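PDB 6GKZ: coclaurine N-methyltransferase from Coptis japonica, which catalyses the N-methylation of coclaurine and probably related tetrahydroisoquinolines in alkaloid biosynthesis, taking the methyl group from S-adenosyl-L-methionine. Local coordinates for residues A[227-232]-A[341-346]; A[91-96]-A[195-200]; A[144-149]-A[170-175]. All coordinates share one frame; numbering follows the deposited sequence.

Contact 1 of 3, residues A[227-232]-A[341-346]; sequences HICHKT and EWMASH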
loop_
_atom_site.group_PDB
_atom_site.type_symbol
_atom_site.label_atom_id
_atom_site.label_comp_id
_atom_site.label_asym_id
_atom_site.label_seq_id
_atom_site.Cartn_x
_atom_site.Cartn_y
_atom_site.Cartn_z
ATOM N N HIS A 227 -8.671 -9.985 5.838
ATOM C CA HIS A 227 -8.598 -10.781 4.610
ATOM C C HIS A 227 -7.254 -11.469 4.386
ATOM O O HIS A 227 -6.211 -10.999 4.845
ATOM C CB HIS A 227 -8.941 -9.912 3.407
ATOM C CG HIS A 227 -7.971 -8.799 3.171
ATOM N ND1 HIS A 227 -6.894 -8.920 2.318
ATOM C CD2 HIS A 227 -7.914 -7.547 3.677
ATOM C CE1 HIS A 227 -6.215 -7.787 2.309
ATOM N NE2 HIS A 227 -6.810 -6.938 3.129
ATOM N N ILE A 228 -7.292 -12.601 3.684
ATOM C CA ILE A 228 -6.058 -13.275 3.305
ATOM C C ILE A 228 -5.447 -12.490 2.166
ATOM O O ILE A 228 -6.122 -11.677 1.531
ATOM C CB ILE A 228 -6.279 -14.733 2.874
ATOM C CG1 ILE A 228 -7.238 -14.793 1.679
ATOM C CG2 ILE A 228 -6.790 -15.559 4.045
ATOM C CD1 ILE A 228 -7.047 -15.998 0.803
ATOM N N CYS A 229 -4.172 -12.724 1.894
ATOM C CA CYS A 229 -3.494 -11.886 0.935
ATOM C C CYS A 229 -2.134 -12.442 0.661
ATOM O O CYS A 229 -1.687 -13.353 1.345
ATOM C CB CYS A 229 -3.360 -10.447 1.460
ATOM S SG CYS A 229 -2.269 -10.254 2.922
ATOM N N HIS A 230 -1.488 -11.885 -0.353
ATOM C CA HIS A 230 -0.059 -11.988 -0.468
ATOM C C HIS A 230 0.556 -10.654 -0.049
ATOM O O HIS A 230 -0.047 -9.588 -0.218
ATOM C CB HIS A 230 0.370 -12.359 -1.884
ATOM C CG HIS A 230 1.833 -12.608 -1.993
ATOM N ND1 HIS A 230 2.747 -11.597 -2.199
ATOM C CD2 HIS A 230 2.555 -13.745 -1.856
ATOM C CE1 HIS A 230 3.965 -12.104 -2.212
ATOM N NE2 HIS A 230 3.874 -13.410 -2.017
ATOM N N LYS A 231 1.737 -10.741 0.544
ATOM C CA LYS A 231 2.551 -9.591 0.934
ATOM C C LYS A 231 2.519 -8.444 -0.091
ATOM O O LYS A 231 2.335 -7.277 0.259
ATOM C CB LYS A 231 4.000 -10.068 1.107
ATOM C CG LYS A 231 4.773 -9.402 2.176
ATOM C CD LYS A 231 6.278 -9.587 1.954
ATOM C CE LYS A 231 6.611 -10.830 1.166
ATOM N NZ LYS A 231 8.098 -10.981 1.054
ATOM N N THR A 232 2.687 -8.808 -1.363
ATOM C CA THR A 232 3.087 -7.871 -2.400
ATOM C C THR A 232 2.143 -7.821 -3.598
ATOM O O THR A 232 1.825 -6.738 -4.092
ATOM C CB THR A 232 4.505 -8.210 -2.937
ATOM O OG1 THR A 232 5.452 -8.214 -1.856
ATOM C CG2 THR A 232 4.930 -7.201 -4.004
ATOM N N GLU A 341 4.962 -15.001 2.911
ATOM C CA GLU A 341 4.489 -14.709 1.565
ATOM C C GLU A 341 2.988 -14.475 1.619
ATOM O O GLU A 341 2.543 -13.327 1.558
ATOM C CB GLU A 341 4.855 -15.832 0.594
ATOM C CG GLU A 341 6.378 -16.061 0.463
ATOM C CD GLU A 341 7.134 -14.886 -0.155
ATOM O OE1 GLU A 341 6.545 -14.116 -0.958
ATOM O OE2 GLU A 341 8.337 -14.734 0.163
ATOM N N TRP A 342 2.215 -15.552 1.759
ATOM C CA TRP A 342 0.767 -15.445 1.940
ATOM C C TRP A 342 0.438 -15.396 3.429
ATOM O O TRP A 342 1.008 -16.144 4.225
ATOM C CB TRP A 342 0.024 -16.618 1.274
ATOM C CG TRP A 342 0.151 -16.695 -0.219
ATOM C CD1 TRP A 342 -0.676 -16.116 -1.151
ATOM C CD2 TRP A 342 1.152 -17.406 -0.960
ATOM N NE1 TRP A 342 -0.244 -16.421 -2.417
ATOM C CE2 TRP A 342 0.873 -17.216 -2.330
ATOM C CE3 TRP A 342 2.253 -18.192 -0.597
ATOM C CZ2 TRP A 342 1.658 -17.776 -3.337
ATOM C CZ3 TRP A 342 3.031 -18.762 -1.599
ATOM C CH2 TRP A 342 2.732 -18.546 -2.953
HETATM N N MSE A 343 -0.500 -14.526 3.789
HETATM C CA MSE A 343 -0.755 -14.173 5.184
HETATM C C MSE A 343 -2.138 -13.517 5.388
HETATM O O MSE A 343 -2.984 -13.563 4.501
HETATM C CB MSE A 343 0.345 -13.243 5.643
HETATM C CG MSE A 343 0.505 -12.076 4.702
HETATM SE SE MSE A 343 1.995 -10.938 5.168
HETATM C CE MSE A 343 3.455 -12.243 4.937
ATOM N N ALA A 344 -2.375 -12.916 6.554
ATOM C CA ALA A 344 -3.628 -12.186 6.784
ATOM C C ALA A 344 -3.396 -10.693 7.007
ATOM O O ALA A 344 -2.354 -10.263 7.505
ATOM C CB ALA A 344 -4.385 -12.768 7.959
ATOM N N SER A 345 -4.398 -9.915 6.635
ATOM C CA SER A 345 -4.363 -8.473 6.741
ATOM C C SER A 345 -5.603 -8.023 7.527
ATOM O O SER A 345 -6.724 -8.465 7.268
ATOM C CB SER A 345 -4.303 -7.848 5.335
ATOM O OG SER A 345 -4.483 -6.433 5.323
ATOM N N HIS A 346 -5.384 -7.171 8.513
ATOM C CA HIS A 346 -6.463 -6.556 9.263
ATOM C C HIS A 346 -6.495 -5.084 8.899
ATOM O O HIS A 346 -5.470 -4.419 8.953
ATOM C CB HIS A 346 -6.263 -6.741 10.770
ATOM C CG HIS A 346 -6.537 -8.134 11.240
ATOM N ND1 HIS A 346 -6.282 -8.555 12.527
ATOM C CD2 HIS A 346 -7.051 -9.207 10.594
ATOM C CE1 HIS A 346 -6.622 -9.823 12.655
ATOM N NE2 HIS A 346 -7.090 -10.246 11.494
#

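Contact 2 of 3, residues A[91-96]-A[195-200]; sequences KGSCCY and LVIELF. With SAH (S-adenosyl-L-homocysteine), chain E.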
loop_
_atom_site.group_PDB
_atom_site.type_symbol
_atom_site.label_atom_id
_atom_site.label_comp_id
_atom_site.label_asym_id
_atom_site.label_seq_id
_atom_site.Cartn_x
_atom_site.Cartn_y
_atom_site.Cartn_z
ATOM N N LYS A 91 -15.263 -21.578 14.227
ATOM C CA LYS A 91 -14.650 -20.520 13.431
ATOM C C LYS A 91 -14.016 -21.108 12.159
ATOM O O LYS A 91 -12.963 -21.748 12.201
ATOM C CB LYS A 91 -13.601 -19.755 14.253
ATOM C CG LYS A 91 -13.151 -18.437 13.617
ATOM C CD LYS A 91 -12.158 -17.685 14.502
ATOM C CE LYS A 91 -11.920 -16.244 14.019
ATOM N NZ LYS A 91 -11.422 -16.101 12.598
ATOM N N GLY A 92 -14.671 -20.889 11.028
ATOM C CA GLY A 92 -14.180 -21.375 9.758
ATOM C C GLY A 92 -13.389 -20.288 9.071
ATOM O O GLY A 92 -13.725 -19.855 7.974
ATOM N N SER A 93 -12.344 -19.835 9.752
ATOM C CA SER A 93 -11.406 -18.850 9.222
ATOM C C SER A 93 -10.161 -18.837 10.106
ATOM O O SER A 93 -10.055 -19.633 11.034
ATOM C CB SER A 93 -12.048 -17.462 9.154
ATOM O OG SER A 93 -12.606 -17.082 10.407
ATOM N N CYS A 94 -9.231 -17.927 9.835
ATOM C CA CYS A 94 -7.947 -17.922 10.529
ATOM C C CYS A 94 -8.101 -17.844 12.051
ATOM O O CYS A 94 -8.933 -17.084 12.565
ATOM C CB CYS A 94 -7.083 -16.760 10.037
ATOM S SG CYS A 94 -5.321 -16.893 10.474
ATOM N N CYS A 95 -7.311 -18.655 12.754
ATOM C CA CYS A 95 -7.210 -18.596 14.214
ATOM C C CYS A 95 -5.817 -18.110 14.625
ATOM O O CYS A 95 -4.896 -18.071 13.804
ATOM C CB CYS A 95 -7.508 -19.959 14.830
ATOM S SG CYS A 95 -9.195 -20.550 14.464
ATOM N N TYR A 96 -5.653 -17.743 15.889
ATOM C CA TYR A 96 -4.431 -17.060 16.305
ATOM C C TYR A 96 -3.638 -17.826 17.370
ATOM O O TYR A 96 -4.064 -17.924 18.524
ATOM C CB TYR A 96 -4.772 -15.657 16.823
ATOM C CG TYR A 96 -3.541 -14.803 16.983
ATOM C CD1 TYR A 96 -2.759 -14.890 18.128
ATOM C CD2 TYR A 96 -3.127 -13.953 15.964
ATOM C CE1 TYR A 96 -1.612 -14.137 18.268
ATOM C CE2 TYR A 96 -1.987 -13.190 16.093
ATOM C CZ TYR A 96 -1.232 -13.281 17.251
ATOM O OH TYR A 96 -0.085 -12.525 17.389
ATOM N N LEU A 195 -18.227 -5.833 11.146
ATOM C CA LEU A 195 -17.111 -6.752 11.078
ATOM C C LEU A 195 -17.258 -7.648 9.852
ATOM O O LEU A 195 -18.297 -8.274 9.669
ATOM C CB LEU A 195 -17.026 -7.577 12.364
ATOM C CG LEU A 195 -16.412 -6.982 13.638
ATOM C CD1 LEU A 195 -16.945 -5.610 13.923
ATOM C CD2 LEU A 195 -16.767 -7.867 14.783
ATOM N N VAL A 196 -16.224 -7.667 9.003
ATOM C CA VAL A 196 -16.171 -8.513 7.805
ATOM C C VAL A 196 -14.970 -9.462 7.879
ATOM O O VAL A 196 -13.832 -9.047 7.656
ATOM C CB VAL A 196 -16.044 -7.679 6.501
ATOM C CG1 VAL A 196 -15.939 -8.593 5.286
ATOM C CG2 VAL A 196 -17.197 -6.693 6.337
ATOM N N ILE A 197 -15.208 -10.731 8.185
ATOM C CA ILE A 197 -14.092 -11.662 8.318
ATOM C C ILE A 197 -14.023 -12.580 7.098
ATOM O O ILE A 197 -14.803 -13.539 6.979
ATOM C CB ILE A 197 -14.195 -12.518 9.620
ATOM C CG1 ILE A 197 -14.366 -11.630 10.853
ATOM C CG2 ILE A 197 -12.973 -13.432 9.783
ATOM C CD1 ILE A 197 -13.387 -10.508 10.955
ATOM N N GLU A 198 -13.100 -12.267 6.187
ATOM C CA GLU A 198 -12.795 -13.125 5.035
ATOM C C GLU A 198 -13.978 -13.360 4.092
ATOM O O GLU A 198 -14.132 -14.439 3.535
ATOM C CB GLU A 198 -12.242 -14.473 5.510
ATOM C CG GLU A 198 -10.872 -14.348 6.179
ATOM C CD GLU A 198 -10.300 -15.673 6.645
ATOM O OE1 GLU A 198 -10.323 -16.644 5.863
ATOM O OE2 GLU A 198 -9.831 -15.751 7.799
ATOM N N LEU A 199 -14.777 -12.320 3.879
ATOM C CA LEU A 199 -15.850 -12.358 2.898
ATOM C C LEU A 199 -15.447 -11.765 1.519
ATOM O O LEU A 199 -15.928 -12.220 0.468
ATOM C CB LEU A 199 -17.058 -11.609 3.450
ATOM C CG LEU A 199 -18.248 -11.516 2.506
ATOM C CD1 LEU A 199 -19.024 -12.819 2.535
ATOM C CD2 LEU A 199 -19.114 -10.351 2.889
ATOM N N PHE A 200 -14.570 -10.759 1.523
ATOM C CA PHE A 200 -14.249 -10.023 0.296
ATOM C C PHE A 200 -13.539 -10.867 -0.755
ATOM O O PHE A 200 -13.544 -10.509 -1.927
ATOM C CB PHE A 200 -13.384 -8.788 0.593
ATOM C CG PHE A 200 -14.145 -7.614 1.149
ATOM C CD1 PHE A 200 -15.360 -7.784 1.796
ATOM C CD2 PHE A 200 -13.630 -6.324 1.030
ATOM C CE1 PHE A 200 -16.057 -6.690 2.300
ATOM C CE2 PHE A 200 -14.322 -5.225 1.539
ATOM C CZ PHE A 200 -15.536 -5.412 2.176
HETATM N N SAH E . -16.560 -14.740 8.911
HETATM C CA SAH E . -16.958 -16.147 9.009
HETATM C CB SAH E . -17.305 -16.714 7.628
HETATM C CG SAH E . -16.394 -16.339 6.456
HETATM S SD SAH E . -16.457 -17.571 5.130
HETATM C C SAH E . -15.904 -17.016 9.703
HETATM O O SAH E . -16.196 -18.096 10.231
HETATM O OXT SAH E . -14.732 -16.650 9.766
HETATM C "C5'" SAH E . -17.509 -16.616 4.002
HETATM C "C4'" SAH E . -18.944 -16.574 4.518
HETATM O "O4'" SAH E . -19.619 -15.477 3.959
HETATM C "C3'" SAH E . -19.806 -17.799 4.233
HETATM O "O3'" SAH E . -19.712 -18.721 5.290
HETATM C "C2'" SAH E . -21.208 -17.239 4.164
HETATM O "O2'" SAH E . -21.868 -17.427 5.413
HETATM C "C1'" SAH E . -20.997 -15.760 3.885
HETATM N N9 SAH E . -21.347 -15.356 2.532
HETATM C C8 SAH E . -20.670 -15.667 1.381
HETATM N N7 SAH E . -21.305 -15.062 0.349
HETATM C C5 SAH E . -22.361 -14.361 0.856
HETATM C C6 SAH E . -23.341 -13.565 0.279
HETATM N N6 SAH E . -23.351 -13.361 -1.034
HETATM N N1 SAH E . -24.292 -12.977 1.076
HETATM C C2 SAH E . -24.284 -13.182 2.439
HETATM N N3 SAH E . -23.316 -13.973 3.014
HETATM C C4 SAH E . -22.378 -14.538 2.230
#

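Contact 3 of 3, residues A[144-149]-A[170-175]; sequences KYKNCR and RNLLNV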
loop_
_atom_site.group_PDB
_atom_site.type_symbol
_atom_site.label_atom_id
_atom_site.label_comp_id
_atom_site.label_asym_id
_atom_site.label_seq_id
_atom_site.Cartn_x
_atom_site.Cartn_y
_atom_site.Cartn_z
ATOM N N LYS A 144 -19.648 -11.419 25.248
ATOM C CA LYS A 144 -18.743 -10.527 25.965
ATOM C C LYS A 144 -19.392 -9.183 26.298
ATOM O O LYS A 144 -19.240 -8.663 27.403
ATOM C CB LYS A 144 -17.465 -10.280 25.163
ATOM C CG LYS A 144 -16.520 -9.289 25.833
ATOM C CD LYS A 144 -15.275 -9.089 25.009
ATOM C CE LYS A 144 -14.876 -10.413 24.369
ATOM N NZ LYS A 144 -13.421 -10.446 24.046
ATOM N N TYR A 145 -20.101 -8.622 25.328
ATOM C CA TYR A 145 -20.696 -7.306 25.484
ATOM C C TYR A 145 -22.209 -7.428 25.550
ATOM O O TYR A 145 -22.886 -7.456 24.510
ATOM C CB TYR A 145 -20.300 -6.392 24.332
ATOM C CG TYR A 145 -18.814 -6.267 24.104
ATOM C CD1 TYR A 145 -18.016 -5.518 24.961
ATOM C CD2 TYR A 145 -18.209 -6.882 23.018
ATOM C CE1 TYR A 145 -16.659 -5.394 24.742
ATOM C CE2 TYR A 145 -16.859 -6.756 22.793
ATOM C CZ TYR A 145 -16.088 -6.010 23.653
ATOM O OH TYR A 145 -14.734 -5.893 23.423
ATOM N N LYS A 146 -22.732 -7.493 26.773
ATOM C CA LYS A 146 -24.123 -7.846 26.991
ATOM C C LYS A 146 -25.088 -6.764 26.524
ATOM O O LYS A 146 -26.257 -7.040 26.235
ATOM C CB LYS A 146 -24.344 -8.170 28.466
ATOM C CG LYS A 146 -23.810 -9.551 28.851
ATOM C CD LYS A 146 -24.544 -10.656 28.068
ATOM C CE LYS A 146 -24.131 -12.053 28.525
ATOM N NZ LYS A 146 -25.159 -13.100 28.203
ATOM N N ASN A 147 -24.594 -5.537 26.422
ATOM C CA ASN A 147 -25.446 -4.428 26.030
ATOM C C ASN A 147 -25.352 -4.079 24.545
ATOM O O ASN A 147 -26.020 -3.158 24.083
ATOM C CB ASN A 147 -25.121 -3.202 26.877
ATOM C CG ASN A 147 -25.688 -3.304 28.269
ATOM O OD1 ASN A 147 -26.870 -3.062 28.479
ATOM N ND2 ASN A 147 -24.854 -3.675 29.226
ATOM N N CYS A 148 -24.516 -4.813 23.812
ATOM C CA CYS A 148 -24.441 -4.696 22.357
ATOM C C CYS A 148 -25.612 -5.392 21.672
ATOM O O CYS A 148 -25.973 -6.518 22.015
ATOM C CB CYS A 148 -23.129 -5.296 21.818
ATOM S SG CYS A 148 -21.645 -4.301 22.098
ATOM N N ARG A 149 -26.206 -4.722 20.699
ATOM C CA ARG A 149 -27.126 -5.397 19.815
ATOM C C ARG A 149 -26.308 -5.936 18.663
ATOM O O ARG A 149 -25.657 -5.169 17.936
ATOM C CB ARG A 149 -28.223 -4.455 19.344
ATOM C CG ARG A 149 -29.075 -3.955 20.504
ATOM C CD ARG A 149 -30.192 -3.026 20.041
ATOM N NE ARG A 149 -31.138 -3.698 19.152
ATOM C CZ ARG A 149 -32.302 -4.217 19.541
ATOM N NH1 ARG A 149 -32.685 -4.146 20.818
ATOM N NH2 ARG A 149 -33.089 -4.804 18.646
ATOM N N ARG A 170 -27.663 -20.623 24.584
ATOM C CA ARG A 170 -26.711 -19.854 25.384
ATOM C C ARG A 170 -27.354 -18.655 26.065
ATOM O O ARG A 170 -26.682 -17.910 26.781
ATOM C CB ARG A 170 -25.558 -19.370 24.523
ATOM C CG ARG A 170 -24.643 -20.464 24.046
ATOM C CD ARG A 170 -23.426 -19.877 23.362
ATOM N NE ARG A 170 -22.854 -20.841 22.432
ATOM C CZ ARG A 170 -21.926 -20.550 21.531
ATOM N NH1 ARG A 170 -21.466 -19.309 21.430
ATOM N NH2 ARG A 170 -21.466 -21.498 20.730
ATOM N N ASN A 171 -28.647 -18.455 25.829
ATOM C CA ASN A 171 -29.363 -17.352 26.462
ATOM C C ASN A 171 -28.902 -15.962 26.004
ATOM O O ASN A 171 -28.942 -15.004 26.773
ATOM C CB ASN A 171 -29.218 -17.452 27.975
ATOM C CG ASN A 171 -30.289 -16.700 28.702
ATOM O OD1 ASN A 171 -31.468 -16.761 28.332
ATOM N ND2 ASN A 171 -29.894 -15.968 29.741
ATOM N N LEU A 172 -28.463 -15.860 24.752
ATOM C CA LEU A 172 -28.008 -14.588 24.194
ATOM C C LEU A 172 -29.124 -13.919 23.403
ATOM O O LEU A 172 -29.252 -14.140 22.199
ATOM C CB LEU A 172 -26.785 -14.792 23.293
ATOM C CG LEU A 172 -25.594 -15.445 23.989
ATOM C CD1 LEU A 172 -24.458 -15.675 23.001
ATOM C CD2 LEU A 172 -25.142 -14.609 25.191
ATOM N N LEU A 173 -29.932 -13.110 24.083
ATOM C CA LEU A 173 -31.044 -12.429 23.435
ATOM C C LEU A 173 -30.606 -11.267 22.540
ATOM O O LEU A 173 -31.394 -10.758 21.757
ATOM C CB LEU A 173 -32.019 -11.913 24.481
ATOM C CG LEU A 173 -33.053 -12.913 24.994
ATOM C CD1 LEU A 173 -32.368 -14.166 25.551
ATOM C CD2 LEU A 173 -33.913 -12.242 26.057
ATOM N N ASN A 174 -29.355 -10.838 22.654
ATOM C CA ASN A 174 -28.904 -9.669 21.905
ATOM C C ASN A 174 -28.316 -10.055 20.553
ATOM O O ASN A 174 -27.508 -9.317 19.977
ATOM C CB ASN A 174 -27.885 -8.870 22.733
ATOM C CG ASN A 174 -26.771 -9.745 23.304
ATOM O OD1 ASN A 174 -26.953 -10.943 23.528
ATOM N ND2 ASN A 174 -25.615 -9.143 23.551
ATOM N N VAL A 175 -28.718 -11.224 20.063
ATOM C CA VAL A 175 -28.330 -11.680 18.734
ATOM C C VAL A 175 -29.503 -11.630 17.782
ATOM O O VAL A 175 -30.605 -12.016 18.142
ATOM C CB VAL A 175 -27.797 -13.115 18.725
ATOM C CG1 VAL A 175 -27.490 -13.524 17.286
ATOM C CG2 VAL A 175 -26.555 -13.233 19.594
#

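Contact 1 of 3, residues A[227-232]-A[341-346]
The imidazole of H230 turns an edge to the indole of W342: CD2 of H230 lies over the indole face, 3.9 Å from CE2 of W342, in a T-shaped stack with the planes at 81°. The backbone O of E341 sits over one face of the H230 ring, and CA of T232 lies at its edge. T232 N donates to ND1 of H230, leaving NE2 as the N-H. With CG anti to the backbone N (chi1 -174°), the ring runs beside E341, and NE2 donates to the anti lone pair of E341 OE1 at 3.0 Å. OE1 also meets Y40, while OE2 is bound by N337 and makes a long salt bridge with K231 NZ. Histidine suits by giving both an aromatic edge and an N-H. CB of S345 lies over the H227 ring in a CH-pi contact, its OG bound by H276 and A261. The main chains pair antiparallel, M343 N to C229 O at 3.0 Å. C229 SG and CG of M343, here selenomethionine, meet on the H227 side of the sheet. There Y44 of the second subunit packs on K231 and M343; helices 21-39 and 314-335 cover W342 on the other face, and strand 273-279 flanks strand 342-349.

Contact 2 of 3, residues A[91-96]-A[195-200]
E198 reaches straight out toward the loop 91-96, its chain extended beyond CG (chi2 -179°), and presents the end of its carboxylate to the main chain of C94. The amide N of C94 donates to OE2 of E198 at 3.0 Å, almost perfectly straight at 177°, meeting the syn lone pair of OE2, the more basic side of a carboxylate. CB of S93 lies beside the same carboxylate. Without its carboxylate, as with an alanine here, the N-H of C94 would probably lose its partner and the loop carrying S93 could shift.

I197, the residue before E198 and the last of strand 191-197, meets the loop with a methyl: its CG2 faces the side chain of S93. K91 crosses I197 at about a right angle, its long chain bent only at the end (chi4 -57°), which turns NZ back to donate to C94 O at 2.7 Å. A lysine fits because its one ammonium can serve both C94 O and the hydroxyl of Y115.

In the Rossmann-like methyltransferase fold the cofactor lies across the C-terminal ends of the parallel strands, and strand 191-197 ends here. The carbonyl O of I197 accepts a hydrogen bond from the amino N of S-adenosyl-L-homocysteine at 2.9 Å. G92, centre of an inverse gamma turn, offers its N to the ligand carboxylate O, though weakly, at 3.3 Å. CD1 of L199 lies 3.1 Å from the ribose O4', placing a branched apolar side chain beside the sugar. E226 on the neighbouring strand 221-230 brings a second carboxylate close to that of E198.

Contact 3 of 3, residues A[144-149]-A[170-175]
N174 buries the most surface in this contact, and its amide reaches into the turn that Y145 to C148 make. ND2 donates to O of C148 at 3.1 Å with an N-H...O angle of 147°; the donor lies in the carbonyl plane, and the acceptor close to the plane of the amide. A chi1 of 50° sets CG between the backbone N and carbonyl carbon of N174, directing the amide across to the other loop. The same ND2 also donates to O of A142, in the last turn of helix 136-144, so one short amide ties the helix end and the turn beyond it to the loop 170-175.

These loops belong to successive beta-alpha units of the Rossmann-like fold: each follows a helix and leads into a parallel strand, 149-154 or 175-179. The type I turn of the first is closed by C148 N to Y145 O at 3.2 Å, and a Schellman motif ends helix 157-170, with N171 at the positive phi that asparagine tolerates well.

K146 and L172 cross at about a right angle. The lysine bends at chi2 (-62°), bringing NZ within 3.4 Å of CD2 of L172; its charged end stays near solvent, while the leucine is buried against Q143.

Along the chain, contact 3 is nested inside the loop that contact 2 closes, and contact 1 opens only after contact 2 has closed. Each has at least one segment in the mixed sheet or in a loop leading into its strands; 91-96 comes from the loop between helices 79-85 and 104-118. Contacts 1 and 2, centres 13 Å apart, touch where CG2 of I228 packs 4.1 Å from OE1 of E198; strand 221-230 thus links the parallel part of the sheet, which carries the cofactor, to the antiparallel strand 342-349. Contact 3, centred about 21 Å from contact 2 and 32 Å from contact 1, sits where strands 149-154 and 175-179 begin, opposite to the C-terminal strand ends where the ligand lies.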